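Local coordinates for major capsid protein (PDB 5J7O) that probably builds the icosahedral protein shell of a large double-stranded DNA virus, as trimers of a double jelly-roll subunit, at residues F174-F186 with N461-S473. Residues are numbered along the deposited sequence; the frame is centred on the assembly and turned at random.
Sequences FVRYCEYPGLRLF and NTYQWRDWHHLTS
Arg176 lies flat on Trp465. Its guanidinium is 10° from coplanar with the indole, and Arg176 CZ sits 3.5 Å from the centroid of the Trp465 six-membered ring, a cation-pi contact; Arg176 CD covers the five-membered ring. Arg466 CB backs the opposite face. Arg176 NE also bonds to Gln284 O, and Arg274 of a second subunit packs on Trp465, which places this stack beside a subunit interface. Arg184, extended from CG to NE, runs along Trp468, its CB 3.6 Å from the six-membered centroid and its guanidinium shifted over Trp468 CB. That reach brings Arg184 NH2 to Gln464 OE1 at 2.7 Å, within the guanidinium plane, with the amide turned perpendicular.

Glu179 makes three more hydrogen bonds. Its N donates to Trp465 O at 2.8 Å, and its O accepts from Trp468 NE1 at 2.8 Å, within the indole plane. Glu179 OE1 takes the N-H of His469 NE2 at 2.8 Å on the anti side, 24° out of the carboxylate plane. Tyr180 directs its ring edge at a His469 face, centroids 5.1 Å apart.

Trp468 and His469 are thus held by face and edge together, Trp465 across the contact by a face. The chemistry implies a largely buried, polar junction of the 170-177 to 181-185 connection with helix 464-467 and the residues after it; the Trp465 face probably stabilises the Arg176 cation despite nearby Arg274 of the second subunit, while Gln464 OE1 meets Arg184.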
loop_
_atom_site.group_PDB
_atom_site.type_symbol
_atom_site.label_atom_id
_atom_site.label_comp_id
_atom_site.label_asym_id
_atom_site.label_seq_id
_atom_site.Cartn_x
_atom_site.Cartn_y
_atom_site.Cartn_z
ATOM N N PHE B 174 2.534 2.755 -30.502
ATOM C CA PHE B 174 1.984 3.553 -29.420
ATOM C C PHE B 174 3.083 4.411 -28.799
ATOM O O PHE B 174 4.273 4.243 -29.076
ATOM C CB PHE B 174 1.334 2.660 -28.359
ATOM C CG PHE B 174 -0.003 2.097 -28.767
ATOM C CD1 PHE B 174 -0.529 2.348 -30.024
ATOM C CD2 PHE B 174 -0.739 1.325 -27.883
ATOM C CE1 PHE B 174 -1.759 1.831 -30.395
ATOM C CE2 PHE B 174 -1.969 0.808 -28.246
ATOM C CZ PHE B 174 -2.480 1.062 -29.504
ATOM N N VAL B 175 2.672 5.349 -27.950
ATOM C CA VAL B 175 3.608 6.231 -27.268
ATOM C C VAL B 175 3.413 6.099 -25.767
ATOM O O VAL B 175 2.318 5.799 -25.276
ATOM C CB VAL B 175 3.457 7.703 -27.712
ATOM C CG1 VAL B 175 3.982 7.884 -29.128
ATOM C CG2 VAL B 175 2.009 8.143 -27.621
ATOM N N ARG B 176 4.501 6.315 -25.037
ATOM C CA ARG B 176 4.496 6.260 -23.587
ATOM C C ARG B 176 5.477 7.297 -23.071
ATOM O O ARG B 176 6.422 7.676 -23.769
ATOM C CB ARG B 176 4.891 4.875 -23.069
ATOM C CG ARG B 176 6.310 4.806 -22.536
ATOM C CD ARG B 176 6.804 3.376 -22.469
ATOM N NE ARG B 176 6.007 2.539 -21.574
ATOM C CZ ARG B 176 5.969 1.209 -21.630
ATOM N NH1 ARG B 176 6.670 0.557 -22.550
ATOM N NH2 ARG B 176 5.225 0.528 -20.771
ATOM N N TYR B 177 5.249 7.751 -21.846
ATOM C CA TYR B 177 6.214 8.583 -21.145
ATOM C C TYR B 177 7.112 7.724 -20.263
ATOM O O TYR B 177 6.718 6.654 -19.792
ATOM C CB TYR B 177 5.509 9.647 -20.297
ATOM C CG TYR B 177 5.073 10.857 -21.091
ATOM C CD1 TYR B 177 3.814 10.911 -21.679
ATOM C CD2 TYR B 177 5.926 11.937 -21.270
ATOM C CE1 TYR B 177 3.415 12.015 -22.417
ATOM C CE2 TYR B 177 5.537 13.044 -22.005
ATOM C CZ TYR B 177 4.282 13.077 -22.575
ATOM O OH TYR B 177 3.896 14.178 -23.306
ATOM N N CYS B 178 8.335 8.199 -20.054
ATOM C CA CYS B 178 9.206 7.555 -19.087
ATOM C C CYS B 178 8.605 7.682 -17.689
ATOM O O CYS B 178 7.740 8.522 -17.430
ATOM C CB CYS B 178 10.597 8.173 -19.127
ATOM S SG CYS B 178 10.686 9.849 -18.461
ATOM N N GLU B 179 9.041 6.804 -16.791
ATOM C CA GLU B 179 8.563 6.874 -15.418
ATOM C C GLU B 179 9.069 8.147 -14.758
ATOM O O GLU B 179 10.218 8.556 -14.955
ATOM C CB GLU B 179 9.002 5.644 -14.628
ATOM C CG GLU B 179 8.199 4.398 -14.959
ATOM C CD GLU B 179 8.421 3.279 -13.966
ATOM O OE1 GLU B 179 9.540 3.180 -13.422
ATOM O OE2 GLU B 179 7.472 2.504 -13.722
ATOM N N TYR B 180 8.188 8.780 -13.991
ATOM C CA TYR B 180 8.463 10.054 -13.339
ATOM C C TYR B 180 8.962 11.104 -14.335
ATOM O O TYR B 180 10.077 11.617 -14.202
ATOM C CB TYR B 180 9.455 9.865 -12.200
ATOM C CG TYR B 180 8.967 8.843 -11.201
ATOM C CD1 TYR B 180 7.979 9.168 -10.283
ATOM C CD2 TYR B 180 9.469 7.548 -11.194
ATOM C CE1 TYR B 180 7.515 8.242 -9.374
ATOM C CE2 TYR B 180 9.009 6.613 -10.286
ATOM C CZ TYR B 180 8.032 6.966 -9.378
ATOM O OH TYR B 180 7.568 6.044 -8.470
ATOM N N PRO B 181 8.151 11.452 -15.344
ATOM C CA PRO B 181 8.626 12.405 -16.360
ATOM C C PRO B 181 8.964 13.765 -15.783
ATOM O O PRO B 181 9.906 14.414 -16.250
ATOM C CB PRO B 181 7.453 12.484 -17.350
ATOM C CG PRO B 181 6.542 11.340 -17.001
ATOM C CD PRO B 181 6.743 11.081 -15.548
ATOM N N GLY B 182 8.221 14.211 -14.771
ATOM C CA GLY B 182 8.508 15.503 -14.179
ATOM C C GLY B 182 9.854 15.545 -13.488
ATOM O O GLY B 182 10.440 16.615 -13.323
ATOM N N LEU B 183 10.368 14.382 -13.086
ATOM C CA LEU B 183 11.673 14.357 -12.439
ATOM C C LEU B 183 12.803 14.369 -13.458
ATOM O O LEU B 183 13.831 15.016 -13.233
ATOM C CB LEU B 183 11.787 13.136 -11.527
ATOM C CG LEU B 183 10.812 13.094 -10.352
ATOM C CD1 LEU B 183 11.151 11.947 -9.418
ATOM C CD2 LEU B 183 10.813 14.419 -9.605
ATOM N N ARG B 184 12.638 13.665 -14.581
ATOM C CA ARG B 184 13.684 13.658 -15.596
ATOM C C ARG B 184 13.648 14.907 -16.464
ATOM O O ARG B 184 14.687 15.313 -16.996
ATOM C CB ARG B 184 13.567 12.420 -16.487
ATOM C CG ARG B 184 14.883 12.042 -17.145
ATOM C CD ARG B 184 14.751 10.866 -18.096
ATOM N NE ARG B 184 16.064 10.325 -18.432
ATOM C CZ ARG B 184 16.292 9.437 -19.393
ATOM N NH1 ARG B 184 15.290 8.985 -20.133
ATOM N NH2 ARG B 184 17.525 9.006 -19.619
ATOM N N LEU B 185 12.471 15.522 -16.615
ATOM C CA LEU B 185 12.329 16.659 -17.520
ATOM C C LEU B 185 13.286 17.785 -17.155
ATOM O O LEU B 185 13.831 18.458 -18.038
ATOM C CB LEU B 185 10.888 17.163 -17.506
ATOM C CG LEU B 185 10.588 18.316 -18.464
ATOM C CD1 LEU B 185 10.669 17.842 -19.907
ATOM C CD2 LEU B 185 9.230 18.920 -18.168
ATOM N N PHE B 186 13.508 18.003 -15.862
ATOM C CA PHE B 186 14.390 19.070 -15.397
ATOM C C PHE B 186 15.788 18.491 -15.223
ATOM O O PHE B 186 16.100 17.890 -14.191
ATOM C CB PHE B 186 13.868 19.679 -14.100
ATOM C CG PHE B 186 12.596 20.469 -14.262
ATOM C CD1 PHE B 186 12.021 20.646 -15.511
ATOM C CD2 PHE B 186 11.982 21.043 -13.162
ATOM C CE1 PHE B 186 10.856 21.374 -15.658
ATOM C CE2 PHE B 186 10.817 21.772 -13.303
ATOM C CZ PHE B 186 10.254 21.938 -14.553
ATOM N N ASN B 461 18.936 0.755 -24.601
ATOM C CA ASN B 461 18.083 0.042 -23.660
ATOM C C ASN B 461 16.624 0.365 -23.962
ATOM O O ASN B 461 16.197 1.517 -23.832
ATOM C CB ASN B 461 18.441 0.423 -22.224
ATOM C CG ASN B 461 17.653 -0.364 -21.189
ATOM O OD1 ASN B 461 16.832 -1.219 -21.525
ATOM N ND2 ASN B 461 17.914 -0.085 -19.916
ATOM N N THR B 462 15.862 -0.654 -24.367
ATOM C CA THR B 462 14.441 -0.468 -24.630
ATOM C C THR B 462 13.627 -0.307 -23.354
ATOM O O THR B 462 12.449 0.058 -23.434
ATOM C CB THR B 462 13.896 -1.641 -25.448
ATOM O OG1 THR B 462 14.077 -2.862 -24.720
ATOM C CG2 THR B 462 14.621 -1.738 -26.781
ATOM N N TYR B 463 14.218 -0.575 -22.190
ATOM C CA TYR B 463 13.588 -0.308 -20.906
ATOM C C TYR B 463 14.167 0.927 -20.225
ATOM O O TYR B 463 13.992 1.098 -19.012
ATOM C CB TYR B 463 13.708 -1.527 -19.989
ATOM C CG TYR B 463 12.725 -2.633 -20.307
ATOM C CD1 TYR B 463 13.019 -3.597 -21.262
ATOM C CD2 TYR B 463 11.505 -2.713 -19.649
ATOM C CE1 TYR B 463 12.122 -4.609 -21.556
ATOM C CE2 TYR B 463 10.603 -3.722 -19.935
ATOM C CZ TYR B 463 10.916 -4.667 -20.889
ATOM O OH TYR B 463 10.021 -5.673 -21.176
ATOM N N GLN B 464 14.858 1.788 -20.981
ATOM C CA GLN B 464 15.390 3.021 -20.409
ATOM C C GLN B 464 14.281 3.900 -19.851
ATOM O O GLN B 464 14.490 4.608 -18.858
ATOM C CB GLN B 464 16.188 3.797 -21.456
ATOM C CG GLN B 464 16.852 5.050 -20.900
ATOM C CD GLN B 464 17.028 6.141 -21.936
ATOM O OE1 GLN B 464 17.608 7.190 -21.654
ATOM N NE2 GLN B 464 16.521 5.904 -23.139
ATOM N N TRP B 465 13.098 3.870 -20.474
ATOM C CA TRP B 465 11.953 4.616 -19.963
ATOM C C TRP B 465 11.646 4.273 -18.510
ATOM O O TRP B 465 11.052 5.092 -17.798
ATOM C CB TRP B 465 10.723 4.343 -20.831
ATOM C CG TRP B 465 10.239 2.927 -20.745
ATOM C CD1 TRP B 465 10.649 1.872 -21.506
ATOM C CD2 TRP B 465 9.249 2.411 -19.846
ATOM N NE1 TRP B 465 9.977 0.731 -21.138
ATOM C CE2 TRP B 465 9.112 1.036 -20.119
ATOM C CE3 TRP B 465 8.467 2.979 -18.835
ATOM C CZ2 TRP B 465 8.225 0.220 -19.419
ATOM C CZ3 TRP B 465 7.588 2.169 -18.143
ATOM C CH2 TRP B 465 7.474 0.805 -18.438
ATOM N N ARG B 466 12.033 3.082 -18.060
ATOM C CA ARG B 466 11.795 2.609 -16.700
ATOM C C ARG B 466 13.053 2.565 -15.845
ATOM O O ARG B 466 13.004 2.912 -14.663
ATOM C CB ARG B 466 11.169 1.210 -16.744
ATOM C CG ARG B 466 10.829 0.614 -15.394
ATOM C CD ARG B 466 10.650 -0.889 -15.512
ATOM N NE ARG B 466 11.919 -1.561 -15.779
ATOM C CZ ARG B 466 12.031 -2.826 -16.168
ATOM N NH1 ARG B 466 10.945 -3.567 -16.349
ATOM N NH2 ARG B 466 13.228 -3.352 -16.384
ATOM N N ASP B 467 14.186 2.158 -16.418
ATOM C CA ASP B 467 15.399 1.922 -15.644
ATOM C C ASP B 467 16.180 3.190 -15.322
ATOM O O ASP B 467 17.135 3.116 -14.541
ATOM C CB ASP B 467 16.326 0.957 -16.391
ATOM C CG ASP B 467 15.732 -0.429 -16.541
ATOM O OD1 ASP B 467 14.765 -0.746 -15.818
ATOM O OD2 ASP B 467 16.240 -1.204 -17.379
ATOM N N TRP B 468 15.806 4.343 -15.885
ATOM C CA TRP B 468 16.664 5.519 -15.776
ATOM C C TRP B 468 16.815 5.991 -14.333
ATOM O O TRP B 468 17.879 6.497 -13.957
ATOM C CB TRP B 468 16.128 6.650 -16.657
ATOM C CG TRP B 468 14.942 7.362 -16.091
ATOM C CD1 TRP B 468 13.628 7.052 -16.285
ATOM C CD2 TRP B 468 14.962 8.512 -15.240
ATOM N NE1 TRP B 468 12.828 7.938 -15.605
ATOM C CE2 TRP B 468 13.623 8.843 -14.954
ATOM C CE3 TRP B 468 15.982 9.293 -14.689
ATOM C CZ2 TRP B 468 13.278 9.921 -14.142
ATOM C CZ3 TRP B 468 15.638 10.363 -13.885
ATOM C CH2 TRP B 468 14.297 10.667 -13.620
ATOM N N HIS B 469 15.779 5.834 -13.510
ATOM C CA HIS B 469 15.856 6.256 -12.117
ATOM C C HIS B 469 16.262 5.131 -11.171
ATOM O O HIS B 469 16.510 5.395 -9.990
ATOM C CB HIS B 469 14.516 6.854 -11.667
ATOM C CG HIS B 469 13.371 5.891 -11.717
ATOM N ND1 HIS B 469 13.062 5.046 -10.673
ATOM C CD2 HIS B 469 12.458 5.642 -12.685
ATOM C CE1 HIS B 469 12.008 4.318 -10.996
ATOM N NE2 HIS B 469 11.622 4.659 -12.211
ATOM N N HIS B 470 16.350 3.896 -11.657
ATOM C CA HIS B 470 16.790 2.796 -10.812
ATOM C C HIS B 470 18.297 2.857 -10.591
ATOM O O HIS B 470 19.064 3.169 -11.506
ATOM C CB HIS B 470 16.407 1.460 -11.439
ATOM C CG HIS B 470 14.951 1.131 -11.320
ATOM N ND1 HIS B 470 14.442 0.383 -10.281
ATOM C CD2 HIS B 470 13.898 1.441 -12.112
ATOM C CE1 HIS B 470 13.137 0.246 -10.437
ATOM N NE2 HIS B 470 12.782 0.880 -11.540
ATOM N N LEU B 471 18.719 2.547 -9.368
ATOM C CA LEU B 471 20.128 2.570 -8.996
ATOM C C LEU B 471 20.766 1.186 -9.013
ATOM O O LEU B 471 21.899 1.034 -8.543
ATOM C CB LEU B 471 20.298 3.212 -7.617
ATOM C CG LEU B 471 19.789 4.650 -7.491
ATOM C CD1 LEU B 471 20.052 5.201 -6.097
ATOM C CD2 LEU B 471 20.422 5.540 -8.553
ATOM N N THR B 472 20.073 0.181 -9.535
ATOM C CA THR B 472 20.603 -1.168 -9.679
ATOM C C THR B 472 20.553 -1.585 -11.144
ATOM O O THR B 472 20.091 -0.844 -12.015
ATOM C CB THR B 472 19.824 -2.173 -8.824
ATOM O OG1 THR B 472 18.465 -2.238 -9.275
ATOM C CG2 THR B 472 19.850 -1.774 -7.367
ATOM N N SER B 473 21.037 -2.796 -11.404
ATOM C CA SER B 473 20.904 -3.424 -12.709
ATOM C C SER B 473 19.617 -4.238 -12.722
ATOM O O SER B 473 19.422 -5.110 -11.868
ATOM C CB SER B 473 22.109 -4.310 -13.012
ATOM O OG SER B 473 22.011 -4.877 -14.307
#